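Local structure of D-3-phosphoglycerate dehydrogenase (Sulfolobus tokodaii, 2EKL) at residues V251-E262 with R277-G285; G239-G249 with W268-V278. The protein probably catalyses the NAD-dependent oxidation of D-3-phosphoglycerate, the entry step of serine biosynthesis. One frame throughout, in Å; residues are numbered along the deposited sequence.

Contact 1: residues V251-E262 with R277-G285; sequences VYAYATDVFWNE and RVIVTTHIG. With NAD (nicotinamide-adenine-dinucleotide), chain B.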
loop_
_atom_site.group_PDB
_atom_site.type_symbol
_atom_site.label_atom_id
_atom_site.label_comp_id
_atom_site.label_asym_id
_atom_site.label_seq_id
_atom_site.Cartn_x
_atom_site.Cartn_y
_atom_site.Cartn_z
ATOM N N VAL A 251 5.055 2.408 -20.065
ATOM C CA VAL A 251 5.075 2.134 -18.631
ATOM C C VAL A 251 4.031 2.997 -17.938
ATOM O O VAL A 251 4.081 4.224 -18.017
ATOM C CB VAL A 251 6.476 2.428 -18.034
ATOM C CG1 VAL A 251 6.469 2.209 -16.524
ATOM C CG2 VAL A 251 7.518 1.528 -18.696
ATOM N N TYR A 252 3.074 2.351 -17.276
ATOM C CA TYR A 252 2.016 3.066 -16.574
ATOM C C TYR A 252 2.608 3.814 -15.386
ATOM O O TYR A 252 2.236 4.959 -15.101
ATOM C CB TYR A 252 0.955 2.076 -16.081
ATOM C CG TYR A 252 -0.223 2.724 -15.394
ATOM C CD1 TYR A 252 -1.243 3.325 -16.134
ATOM C CD2 TYR A 252 -0.319 2.741 -14.003
ATOM C CE1 TYR A 252 -2.332 3.924 -15.503
ATOM C CE2 TYR A 252 -1.405 3.342 -13.361
ATOM C CZ TYR A 252 -2.407 3.928 -14.119
ATOM O OH TYR A 252 -3.489 4.514 -13.500
ATOM N N ALA A 253 3.537 3.163 -14.695
ATOM C CA ALA A 253 4.170 3.773 -13.539
ATOM C C ALA A 253 5.394 3.003 -13.071
ATOM O O ALA A 253 5.496 1.788 -13.268
ATOM C CB ALA A 253 3.158 3.882 -12.386
ATOM N N TYR A 254 6.327 3.732 -12.468
ATOM C CA TYR A 254 7.531 3.148 -11.896
ATOM C C TYR A 254 7.500 3.595 -10.436
ATOM O O TYR A 254 7.524 4.795 -10.145
ATOM C CB TYR A 254 8.799 3.685 -12.573
ATOM C CG TYR A 254 10.091 3.115 -12.008
ATOM C CD1 TYR A 254 10.402 1.758 -12.146
ATOM C CD2 TYR A 254 11.006 3.933 -11.346
ATOM C CE1 TYR A 254 11.596 1.236 -11.638
ATOM C CE2 TYR A 254 12.200 3.421 -10.836
ATOM C CZ TYR A 254 12.488 2.073 -10.986
ATOM O OH TYR A 254 13.671 1.573 -10.492
ATOM N N ALA A 255 7.402 2.634 -9.523
ATOM C CA ALA A 255 7.362 2.934 -8.091
ATOM C C ALA A 255 8.634 2.380 -7.480
ATOM O O ALA A 255 8.886 1.180 -7.557
ATOM C CB ALA A 255 6.136 2.284 -7.455
ATOM N N THR A 256 9.427 3.237 -6.847
ATOM C CA THR A 256 10.693 2.780 -6.301
ATOM C C THR A 256 11.083 3.400 -4.967
ATOM O O THR A 256 10.691 4.522 -4.650
ATOM C CB THR A 256 11.820 3.059 -7.321
ATOM O OG1 THR A 256 13.052 2.514 -6.850
ATOM C CG2 THR A 256 11.987 4.567 -7.526
ATOM N N ASP A 257 11.852 2.646 -4.184
ATOM C CA ASP A 257 12.347 3.121 -2.902
ATOM C C ASP A 257 13.839 3.414 -3.084
ATOM O O ASP A 257 14.507 3.894 -2.169
ATOM C CB ASP A 257 12.156 2.047 -1.825
ATOM C CG ASP A 257 12.596 2.513 -0.447
ATOM O OD1 ASP A 257 12.157 3.603 -0.013
ATOM O OD2 ASP A 257 13.372 1.785 0.212
ATOM N N VAL A 258 14.350 3.119 -4.276
ATOM C CA VAL A 258 15.766 3.332 -4.575
ATOM C C VAL A 258 16.001 4.112 -5.871
ATOM O O VAL A 258 15.347 3.873 -6.891
ATOM C CB VAL A 258 16.511 1.978 -4.666
ATOM C CG1 VAL A 258 16.442 1.258 -3.326
ATOM C CG2 VAL A 258 15.902 1.121 -5.768
ATOM N N PHE A 259 16.937 5.054 -5.824
ATOM C CA PHE A 259 17.259 5.864 -6.991
ATOM C C PHE A 259 18.758 5.775 -7.258
ATOM O O PHE A 259 19.552 5.602 -6.335
ATOM C CB PHE A 259 16.851 7.324 -6.760
ATOM C CG PHE A 259 15.962 7.883 -7.838
ATOM C CD1 PHE A 259 14.688 7.361 -8.050
ATOM C CD2 PHE A 259 16.397 8.931 -8.647
ATOM C CE1 PHE A 259 13.862 7.872 -9.051
ATOM C CE2 PHE A 259 15.580 9.449 -9.648
ATOM C CZ PHE A 259 14.309 8.918 -9.852
ATOM N N TRP A 260 19.135 5.883 -8.528
ATOM C CA TRP A 260 20.533 5.798 -8.927
ATOM C C TRP A 260 21.375 6.749 -8.088
ATOM O O TRP A 260 22.482 6.409 -7.671
ATOM C CB TRP A 260 20.636 6.098 -10.421
ATOM C CG TRP A 260 19.824 5.110 -11.218
ATOM C CD1 TRP A 260 20.251 3.913 -11.723
ATOM C CD2 TRP A 260 18.421 5.185 -11.498
ATOM N NE1 TRP A 260 19.198 3.235 -12.296
ATOM C CE2 TRP A 260 18.064 3.993 -12.172
ATOM C CE3 TRP A 260 17.427 6.139 -11.243
ATOM C CZ2 TRP A 260 16.755 3.732 -12.591
ATOM C CZ3 TRP A 260 16.124 5.878 -11.662
ATOM C CH2 TRP A 260 15.802 4.682 -12.328
ATOM N N ASN A 261 20.825 7.930 -7.832
ATOM C CA ASN A 261 21.465 8.946 -7.002
ATOM C C ASN A 261 20.368 9.514 -6.110
ATOM O O ASN A 261 19.327 9.952 -6.601
ATOM C CB ASN A 261 22.072 10.058 -7.860
ATOM C CG ASN A 261 23.427 9.682 -8.428
ATOM O OD1 ASN A 261 24.394 9.497 -7.688
ATOM N ND2 ASN A 261 23.504 9.561 -9.748
ATOM N N GLU A 262 20.602 9.497 -4.800
ATOM C CA GLU A 262 19.621 9.992 -3.838
ATOM C C GLU A 262 20.194 11.151 -3.021
ATOM O O GLU A 262 20.983 10.935 -2.103
ATOM C CB GLU A 262 19.208 8.845 -2.902
ATOM C CG GLU A 262 18.811 7.562 -3.643
ATOM C CD GLU A 262 18.645 6.353 -2.728
ATOM O OE1 GLU A 262 19.063 6.415 -1.555
ATOM O OE2 GLU A 262 18.104 5.326 -3.192
ATOM N N ARG A 277 4.373 9.814 -13.610
ATOM C CA ARG A 277 4.287 8.354 -13.587
ATOM C C ARG A 277 5.351 7.710 -12.703
ATOM O O ARG A 277 5.423 6.483 -12.595
ATOM C CB ARG A 277 4.391 7.792 -15.007
ATOM C CG ARG A 277 3.263 8.239 -15.914
ATOM C CD ARG A 277 3.193 7.402 -17.177
ATOM N NE ARG A 277 2.039 7.784 -17.984
ATOM C CZ ARG A 277 1.558 7.062 -18.991
ATOM N NH1 ARG A 277 2.128 5.910 -19.320
ATOM N NH2 ARG A 277 0.497 7.490 -19.664
ATOM N N VAL A 278 6.180 8.535 -12.073
ATOM C CA VAL A 278 7.223 8.019 -11.200
ATOM C C VAL A 278 6.882 8.299 -9.738
ATOM O O VAL A 278 6.607 9.442 -9.356
ATOM C CB VAL A 278 8.598 8.635 -11.556
ATOM C CG1 VAL A 278 9.649 8.207 -10.537
ATOM C CG2 VAL A 278 9.006 8.182 -12.959
ATOM N N ILE A 279 6.881 7.233 -8.939
ATOM C CA ILE A 279 6.582 7.300 -7.506
ATOM C C ILE A 279 7.858 6.918 -6.763
ATOM O O ILE A 279 8.436 5.864 -7.023
ATOM C CB ILE A 279 5.450 6.302 -7.116
ATOM C CG1 ILE A 279 4.115 6.736 -7.732
ATOM C CG2 ILE A 279 5.315 6.231 -5.601
ATOM C CD1 ILE A 279 3.993 6.488 -9.224
ATOM N N VAL A 280 8.290 7.762 -5.832
ATOM C CA VAL A 280 9.528 7.499 -5.112
ATOM C C VAL A 280 9.482 7.704 -3.602
ATOM O O VAL A 280 8.959 8.707 -3.116
ATOM C CB VAL A 280 10.678 8.415 -5.638
ATOM C CG1 VAL A 280 12.006 8.004 -5.000
ATOM C CG2 VAL A 280 10.761 8.355 -7.157
ATOM N N THR A 281 10.024 6.743 -2.859
ATOM C CA THR A 281 10.133 6.895 -1.417
ATOM C C THR A 281 11.636 7.034 -1.186
ATOM O O THR A 281 12.447 6.559 -1.988
ATOM C CB THR A 281 9.529 5.709 -0.625
ATOM O OG1 THR A 281 9.894 4.467 -1.234
ATOM C CG2 THR A 281 8.000 5.836 -0.589
ATOM N N THR A 282 12.003 7.695 -0.098
ATOM C CA THR A 282 13.399 7.987 0.197
ATOM C C THR A 282 14.256 6.889 0.830
ATOM O O THR A 282 14.949 7.121 1.824
ATOM C CB THR A 282 13.460 9.265 1.058
ATOM O OG1 THR A 282 12.682 9.079 2.243
ATOM C CG2 THR A 282 12.871 10.443 0.289
ATOM N N HIS A 283 14.227 5.701 0.230
ATOM C CA HIS A 283 15.006 4.560 0.712
ATOM C C HIS A 283 14.662 4.234 2.159
ATOM O O HIS A 283 15.544 4.116 3.018
ATOM C CB HIS A 283 16.505 4.852 0.562
ATOM C CG HIS A 283 17.331 3.632 0.303
ATOM N ND1 HIS A 283 18.350 3.608 -0.626
ATOM C CD2 HIS A 283 17.285 2.392 0.843
ATOM C CE1 HIS A 283 18.895 2.405 -0.646
ATOM N NE2 HIS A 283 18.267 1.647 0.234
ATOM N N ILE A 284 13.366 4.079 2.416
ATOM C CA ILE A 284 12.863 3.779 3.750
ATOM C C ILE A 284 12.473 2.314 3.936
ATOM O O ILE A 284 11.822 1.969 4.919
ATOM C CB ILE A 284 11.630 4.655 4.074
ATOM C CG1 ILE A 284 10.530 4.421 3.032
ATOM C CG2 ILE A 284 12.034 6.136 4.082
ATOM C CD1 ILE A 284 9.240 5.176 3.313
ATOM N N GLY A 285 12.878 1.463 2.998
ATOM C CA GLY A 285 12.546 0.046 3.075
ATOM C C GLY A 285 12.854 -0.662 4.383
ATOM O O GLY A 285 12.106 -1.547 4.807
HETATM P PA NAD B . 18.077 -12.427 -1.258
HETATM O O1A NAD B . 17.313 -13.235 -0.290
HETATM O O2A NAD B . 19.569 -12.703 -1.343
HETATM O O5B NAD B . 17.371 -12.622 -2.683
HETATM C C5B NAD B . 17.924 -11.991 -3.828
HETATM C C4B NAD B . 17.478 -12.974 -5.071
HETATM O O4B NAD B . 17.611 -12.299 -6.332
HETATM C C3B NAD B . 18.274 -14.321 -5.014
HETATM O O3B NAD B . 17.402 -15.450 -5.027
HETATM C C2B NAD B . 19.230 -14.177 -6.205
HETATM O O2B NAD B . 19.730 -15.353 -6.793
HETATM C C1B NAD B . 18.380 -13.312 -7.061
HETATM N N9A NAD B . 19.113 -12.688 -8.208
HETATM C C8A NAD B . 20.369 -12.103 -8.272
HETATM N N7A NAD B . 20.607 -11.677 -9.535
HETATM C C5A NAD B . 19.523 -11.976 -10.288
HETATM C C6A NAD B . 19.151 -11.793 -11.678
HETATM N N6A NAD B . 19.973 -11.207 -12.533
HETATM N N1A NAD B . 17.873 -12.251 -12.145
HETATM C C2A NAD B . 16.939 -12.894 -11.269
HETATM N N3A NAD B . 17.299 -13.076 -9.913
HETATM C C4A NAD B . 18.562 -12.623 -9.446
HETATM O O3 NAD B . 17.933 -10.866 -0.886
HETATM P PN NAD B . 16.708 -10.070 -0.201
HETATM O O1N NAD B . 15.430 -10.674 -0.605
HETATM O O2N NAD B . 17.014 -10.101 1.259
HETATM O O5D NAD B . 17.015 -8.644 -0.798
HETATM C C5D NAD B . 16.613 -8.339 -2.117
HETATM C C4D NAD B . 17.028 -6.938 -2.514
HETATM O O4D NAD B . 16.388 -5.951 -1.725
HETATM C C3D NAD B . 18.545 -6.607 -2.403
HETATM O O3D NAD B . 18.993 -5.854 -3.540
HETATM C C2D NAD B . 18.647 -5.889 -1.107
HETATM O O2D NAD B . 19.885 -5.223 -0.947
HETATM C C1D NAD B . 17.385 -5.080 -1.221
HETATM N N1N NAD B . 16.834 -4.465 0.020
HETATM C C2N NAD B . 16.405 -3.103 -0.042
HETATM C C3N NAD B . 15.873 -2.494 1.133
HETATM C C7N NAD B . 15.421 -1.084 1.077
HETATM O O7N NAD B . 15.610 -0.337 2.177
HETATM N N7N NAD B . 14.852 -0.522 0.020
HETATM C C4N NAD B . 15.792 -3.312 2.374
HETATM C C5N NAD B . 16.233 -4.695 2.421
HETATM C C6N NAD B . 16.759 -5.270 1.221
#
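Asp257 reaches across from the end of one parallel strand to grip the chain that continues from the next, and the same carboxylate holds the nicotinamide of NAD. Asp257 CB lies 3.4 Å from Thr281 OG1. With CG anti to the backbone N (chi1 -177°), the carboxyl group comes over the bend at 281-285, CG approaching Ile284 N and His283 CA. At the tip the two oxygens divide the work. Asp257 OD1 accepts from Thr281 OG1 on its anti side at 2.7 Å and, through its syn lone pair, from Ile284 N. Gly285 N donates to the other oxygen from above the carboxylate plane. Asp257 OD2 also accepts from the amide N7N of NAD at 2.7 Å. Four donors thus fix the rotation of this buried group and probably help to orient the carboxamide. At Gly285 a side chain would run into that carboxamide.

Beside it, the single N-H at His283 ND1 is bifurcated between the syn lone pairs of Glu262, 3.0 Å to OE1 in the ring plane and 3.1 Å to OE2 at a tilt, the bond to OE1 being the straighter; carboxylate and ring are 74° apart. Phe259 N, bound to the anti lone pair of OE2, steadies that carboxylate. Val258 CG1 lies over one face of the imidazole, 4.0 Å from its centroid.

Before these loops, along the strands, backbone hydrogen bonds alternate from Tyr254 N to Arg277 O through to Thr281 N on Thr256 O. Phe259 CE1 meets Val280 CG2 at 3.7 Å. Strand 278-280 is the outermost of the Rossmann-type sheet within the chain and lies parallel to strand 251-256, joined to it through helix 267-274. Helix 102-118 packs on Ala255 and Asp257, and helix 239-247 on Tyr254 and Val278.

Contact 2: residues G239-G249 with W268-V278; sequences GKALLDYIKKG and WELELLKHERV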
loop_
_atom_site.group_PDB
_atom_site.type_symbol
_atom_site.label_atom_id
_atom_site.label_comp_id
_atom_site.label_asym_id
_atom_site.label_seq_id
_atom_site.Cartn_x
_atom_site.Cartn_y
_atom_site.Cartn_z
ATOM N N GLY A 239 17.997 3.182 -16.157
ATOM C CA GLY A 239 17.200 4.380 -15.955
ATOM C C GLY A 239 16.869 5.172 -17.201
ATOM O O GLY A 239 15.782 5.739 -17.318
ATOM N N LYS A 240 17.811 5.232 -18.133
ATOM C CA LYS A 240 17.582 5.968 -19.362
ATOM C C LYS A 240 16.558 5.237 -20.230
ATOM O O LYS A 240 15.706 5.865 -20.854
ATOM C CB LYS A 240 18.909 6.171 -20.093
ATOM C CG LYS A 240 19.859 7.067 -19.304
ATOM C CD LYS A 240 21.260 7.121 -19.906
ATOM C CE LYS A 240 22.154 8.046 -19.094
ATOM N NZ LYS A 240 23.536 8.111 -19.641
ATOM N N ALA A 241 16.631 3.911 -20.252
ATOM C CA ALA A 241 15.676 3.127 -21.023
ATOM C C ALA A 241 14.301 3.315 -20.377
ATOM O O ALA A 241 13.291 3.447 -21.067
ATOM C CB ALA A 241 16.070 1.649 -21.011
ATOM N N LEU A 242 14.272 3.331 -19.046
ATOM C CA LEU A 242 13.022 3.511 -18.312
ATOM C C LEU A 242 12.349 4.825 -18.695
ATOM O O LEU A 242 11.164 4.858 -19.014
ATOM C CB LEU A 242 13.284 3.499 -16.801
ATOM C CG LEU A 242 12.080 3.800 -15.902
ATOM C CD1 LEU A 242 11.024 2.706 -16.042
ATOM C CD2 LEU A 242 12.557 3.909 -14.456
ATOM N N LEU A 243 13.109 5.915 -18.658
ATOM C CA LEU A 243 12.562 7.220 -19.005
ATOM C C LEU A 243 12.013 7.191 -20.429
ATOM O O LEU A 243 10.953 7.746 -20.714
ATOM C CB LEU A 243 13.651 8.294 -18.878
ATOM C CG LEU A 243 13.261 9.726 -19.263
ATOM C CD1 LEU A 243 12.103 10.210 -18.405
ATOM C CD2 LEU A 243 14.465 10.635 -19.086
ATOM N N ASP A 244 12.744 6.527 -21.317
ATOM C CA ASP A 244 12.352 6.399 -22.714
ATOM C C ASP A 244 10.976 5.746 -22.812
ATOM O O ASP A 244 10.068 6.262 -23.472
ATOM C CB ASP A 244 13.397 5.553 -23.455
ATOM C CG ASP A 244 13.181 5.525 -24.957
ATOM O OD1 ASP A 244 12.198 6.127 -25.439
ATOM O OD2 ASP A 244 14.004 4.896 -25.659
ATOM N N TYR A 245 10.818 4.608 -22.142
ATOM C CA TYR A 245 9.560 3.882 -22.175
ATOM C C TYR A 245 8.418 4.533 -21.401
ATOM O O TYR A 245 7.250 4.252 -21.667
ATOM C CB TYR A 245 9.792 2.440 -21.721
ATOM C CG TYR A 245 10.389 1.596 -22.822
ATOM C CD1 TYR A 245 9.572 0.970 -23.767
ATOM C CD2 TYR A 245 11.769 1.473 -22.963
ATOM C CE1 TYR A 245 10.119 0.245 -24.827
ATOM C CE2 TYR A 245 12.328 0.751 -24.023
ATOM C CZ TYR A 245 11.495 0.141 -24.947
ATOM O OH TYR A 245 12.037 -0.576 -25.988
ATOM N N ILE A 246 8.743 5.396 -20.445
ATOM C CA ILE A 246 7.700 6.101 -19.707
ATOM C C ILE A 246 7.174 7.205 -20.629
ATOM O O ILE A 246 5.964 7.412 -20.751
ATOM C CB ILE A 246 8.247 6.723 -18.401
ATOM C CG1 ILE A 246 8.450 5.623 -17.352
ATOM C CG2 ILE A 246 7.284 7.783 -17.873
ATOM C CD1 ILE A 246 8.977 6.125 -16.021
ATOM N N LYS A 247 8.090 7.897 -21.299
ATOM C CA LYS A 247 7.703 8.965 -22.211
ATOM C C LYS A 247 6.929 8.436 -23.416
ATOM O O LYS A 247 6.075 9.135 -23.958
ATOM C CB LYS A 247 8.942 9.748 -22.655
ATOM C CG LYS A 247 9.569 10.531 -21.507
ATOM C CD LYS A 247 10.879 11.195 -21.894
ATOM C CE LYS A 247 10.671 12.309 -22.902
ATOM N NZ LYS A 247 11.931 13.077 -23.116
ATOM N N LYS A 248 7.222 7.202 -23.825
ATOM C CA LYS A 248 6.523 6.580 -24.950
ATOM C C LYS A 248 5.092 6.248 -24.530
ATOM O O LYS A 248 4.218 6.040 -25.373
ATOM C CB LYS A 248 7.220 5.285 -25.379
ATOM C CG LYS A 248 8.577 5.467 -26.028
ATOM C CD LYS A 248 9.189 4.116 -26.363
ATOM C CE LYS A 248 10.526 4.271 -27.064
ATOM N NZ LYS A 248 11.179 2.959 -27.312
ATOM N N GLY A 249 4.869 6.188 -23.221
ATOM C CA GLY A 249 3.549 5.878 -22.704
ATOM C C GLY A 249 3.342 4.398 -22.424
ATOM O O GLY A 249 2.242 3.979 -22.055
ATOM N N TRP A 268 18.810 13.294 -16.742
ATOM C CA TRP A 268 17.805 12.273 -17.008
ATOM C C TRP A 268 17.161 11.776 -15.714
ATOM O O TRP A 268 15.976 11.436 -15.698
ATOM C CB TRP A 268 18.419 11.101 -17.778
ATOM C CG TRP A 268 19.509 10.422 -17.040
ATOM C CD1 TRP A 268 20.826 10.770 -17.020
ATOM C CD2 TRP A 268 19.374 9.299 -16.162
ATOM N NE1 TRP A 268 21.522 9.934 -16.183
ATOM C CE2 TRP A 268 20.655 9.021 -15.642
ATOM C CE3 TRP A 268 18.291 8.502 -15.763
ATOM C CZ2 TRP A 268 20.889 7.978 -14.741
ATOM C CZ3 TRP A 268 18.524 7.464 -14.863
ATOM C CH2 TRP A 268 19.813 7.212 -14.363
ATOM N N GLU A 269 17.945 11.736 -14.638
ATOM C CA GLU A 269 17.452 11.299 -13.329
ATOM C C GLU A 269 16.432 12.299 -12.816
ATOM O O GLU A 269 15.405 11.934 -12.246
ATOM C CB GLU A 269 18.591 11.222 -12.316
ATOM C CG GLU A 269 19.362 9.932 -12.306
ATOM C CD GLU A 269 20.228 9.819 -11.074
ATOM O OE1 GLU A 269 21.217 10.573 -10.973
ATOM O OE2 GLU A 269 19.908 8.988 -10.198
ATOM N N LEU A 270 16.745 13.577 -12.993
ATOM C CA LEU A 270 15.855 14.639 -12.567
ATOM C C LEU A 270 14.545 14.579 -13.349
ATOM O O LEU A 270 13.474 14.802 -12.791
ATOM C CB LEU A 270 16.537 15.993 -12.778
ATOM C CG LEU A 270 17.776 16.183 -11.901
ATOM C CD1 LEU A 270 18.549 17.426 -12.328
ATOM C CD2 LEU A 270 17.337 16.283 -10.447
ATOM N N GLU A 271 14.630 14.269 -14.642
ATOM C CA GLU A 271 13.432 14.194 -15.468
ATOM C C GLU A 271 12.524 13.066 -14.980
ATOM O O GLU A 271 11.300 13.209 -14.953
ATOM C CB GLU A 271 13.794 13.974 -16.940
ATOM C CG GLU A 271 12.709 14.458 -17.890
ATOM C CD GLU A 271 13.082 14.314 -19.351
ATOM O OE1 GLU A 271 14.251 14.581 -19.703
ATOM O OE2 GLU A 271 12.195 13.950 -20.151
ATOM N N LEU A 272 13.131 11.947 -14.596
ATOM C CA LEU A 272 12.373 10.808 -14.086
ATOM C C LEU A 272 11.688 11.187 -12.781
ATOM O O LEU A 272 10.486 10.996 -12.621
ATOM C CB LEU A 272 13.297 9.614 -13.829
ATOM C CG LEU A 272 13.648 8.695 -15.000
ATOM C CD1 LEU A 272 14.724 7.712 -14.566
ATOM C CD2 LEU A 272 12.401 7.957 -15.466
ATOM N N LEU A 273 12.459 11.735 -11.849
ATOM C CA LEU A 273 11.916 12.119 -10.553
ATOM C C LEU A 273 10.682 13.015 -10.640
ATOM O O LEU A 273 9.718 12.817 -9.903
ATOM C CB LEU A 273 12.991 12.811 -9.708
ATOM C CG LEU A 273 12.544 13.288 -8.321
ATOM C CD1 LEU A 273 12.091 12.094 -7.489
ATOM C CD2 LEU A 273 13.682 14.017 -7.633
ATOM N N LYS A 274 10.701 13.987 -11.551
ATOM C CA LYS A 274 9.582 14.916 -11.682
ATOM C C LYS A 274 8.389 14.412 -12.493
ATOM O O LYS A 274 7.339 15.058 -12.514
ATOM C CB LYS A 274 10.066 16.241 -12.284
ATOM C CG LYS A 274 10.411 16.170 -13.762
ATOM C CD LYS A 274 10.839 17.533 -14.288
ATOM C CE LYS A 274 11.256 17.469 -15.751
ATOM N NZ LYS A 274 10.126 17.149 -16.664
ATOM N N HIS A 275 8.540 13.268 -13.153
ATOM C CA HIS A 275 7.461 12.726 -13.969
ATOM C C HIS A 275 6.311 12.209 -13.109
ATOM O O HIS A 275 6.533 11.569 -12.077
ATOM C CB HIS A 275 7.976 11.597 -14.864
ATOM C CG HIS A 275 7.076 11.294 -16.018
ATOM N ND1 HIS A 275 7.315 11.766 -17.292
ATOM C CD2 HIS A 275 5.912 10.606 -16.085
ATOM C CE1 HIS A 275 6.338 11.379 -18.094
ATOM N NE2 HIS A 275 5.474 10.673 -17.386
ATOM N N GLU A 276 5.083 12.487 -13.544
ATOM C CA GLU A 276 3.898 12.065 -12.804
ATOM C C GLU A 276 3.750 10.550 -12.694
ATOM O O GLU A 276 3.084 10.056 -11.786
ATOM C CB GLU A 276 2.636 12.667 -13.437
ATOM C CG GLU A 276 2.457 12.364 -14.917
ATOM C CD GLU A 276 1.299 13.135 -15.536
ATOM O OE1 GLU A 276 1.292 14.383 -15.444
ATOM O OE2 GLU A 276 0.400 12.497 -16.117
ATOM N N ARG A 277 4.373 9.814 -13.610
ATOM C CA ARG A 277 4.287 8.354 -13.587
ATOM C C ARG A 277 5.351 7.710 -12.703
ATOM O O ARG A 277 5.423 6.483 -12.595
ATOM C CB ARG A 277 4.391 7.792 -15.007
ATOM C CG ARG A 277 3.263 8.239 -15.914
ATOM C CD ARG A 277 3.193 7.402 -17.177
ATOM N NE ARG A 277 2.039 7.784 -17.984
ATOM C CZ ARG A 277 1.558 7.062 -18.991
ATOM N NH1 ARG A 277 2.128 5.910 -19.320
ATOM N NH2 ARG A 277 0.497 7.490 -19.664
ATOM N N VAL A 278 6.180 8.535 -12.073
ATOM C CA VAL A 278 7.223 8.019 -11.200
ATOM C C VAL A 278 6.882 8.299 -9.738
ATOM O O VAL A 278 6.607 9.442 -9.356
ATOM C CB VAL A 278 8.598 8.635 -11.556
ATOM C CG1 VAL A 278 9.649 8.207 -10.537
ATOM C CG2 VAL A 278 9.006 8.182 -12.959
HETATM O O HOH W 1 13.643 15.572 -22.572
HETATM O O HOH W 2 1.001 3.109 -19.824
#
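Glu271 OE2 receives Lys247 NZ at 3.1 Å through its syn lone pair, a salt bridge between the two helices. A bend at chi3 (68°) brings the lysine tip to the carboxylate, and a water that donates to Glu271 OE1 and weakly accepts from NZ closes a second path. Next to this pair, in the interface, Leu272 enters as a knob among Gly239, Leu242, Leu243 and Ile246, its CD2 3.6 Å from Leu243 CB.

Ile246 branches two ways: CG2 makes a CH-pi contact over one face of the His275 ring, 3.6 Å from the centroid, while CD1 meets Val278 CG2 at 3.7 Å. At the other end, Lys240 lies across the indole of Trp268, its methylene CE in CH-pi contact 3.7 Å from the centroid of the five-membered ring, and Trp268 CZ3 reaches Gly239 CA at 3.5 Å, where a CB would clash. Trp268 NE1 is hydrogen-bonded to Glu266 OE1. A serine in place of Trp268 would probably leave Lys240 without its aromatic support and open a gap beside Gly239.

The short helical segments cross at 45°, their axes 9.9 Å apart. Helix 239-247 also packs on strand 251-256 and helix 216-221, whereas on helix 267-274 Leu273 touches Ala127 of the second subunit.

Both contacts belong to the nucleotide-binding domain and share Arg277 and Val278, where the chain passes from helix 267-274 into its edge strand. Contact 1 is buried and joins strand to strand, and most of its polar side-chain chemistry gathers beyond the C-terminal strand ends, near the cofactor. Contact 2, about 11 Å away between centres, is only partly buried: leucines, an isoleucine and two aromatic rings make up the packing, with lysines, a glutamate and water toward solvent. Arg277 serves both, its NH1 hydrogen-bonded to Val251 O and weakly to Gly249 O. Asn261 ND2 probably bonds Glu269 OE1, tying the loop of contact 1 to the helix of contact 2, and both contacts also touch the second subunit.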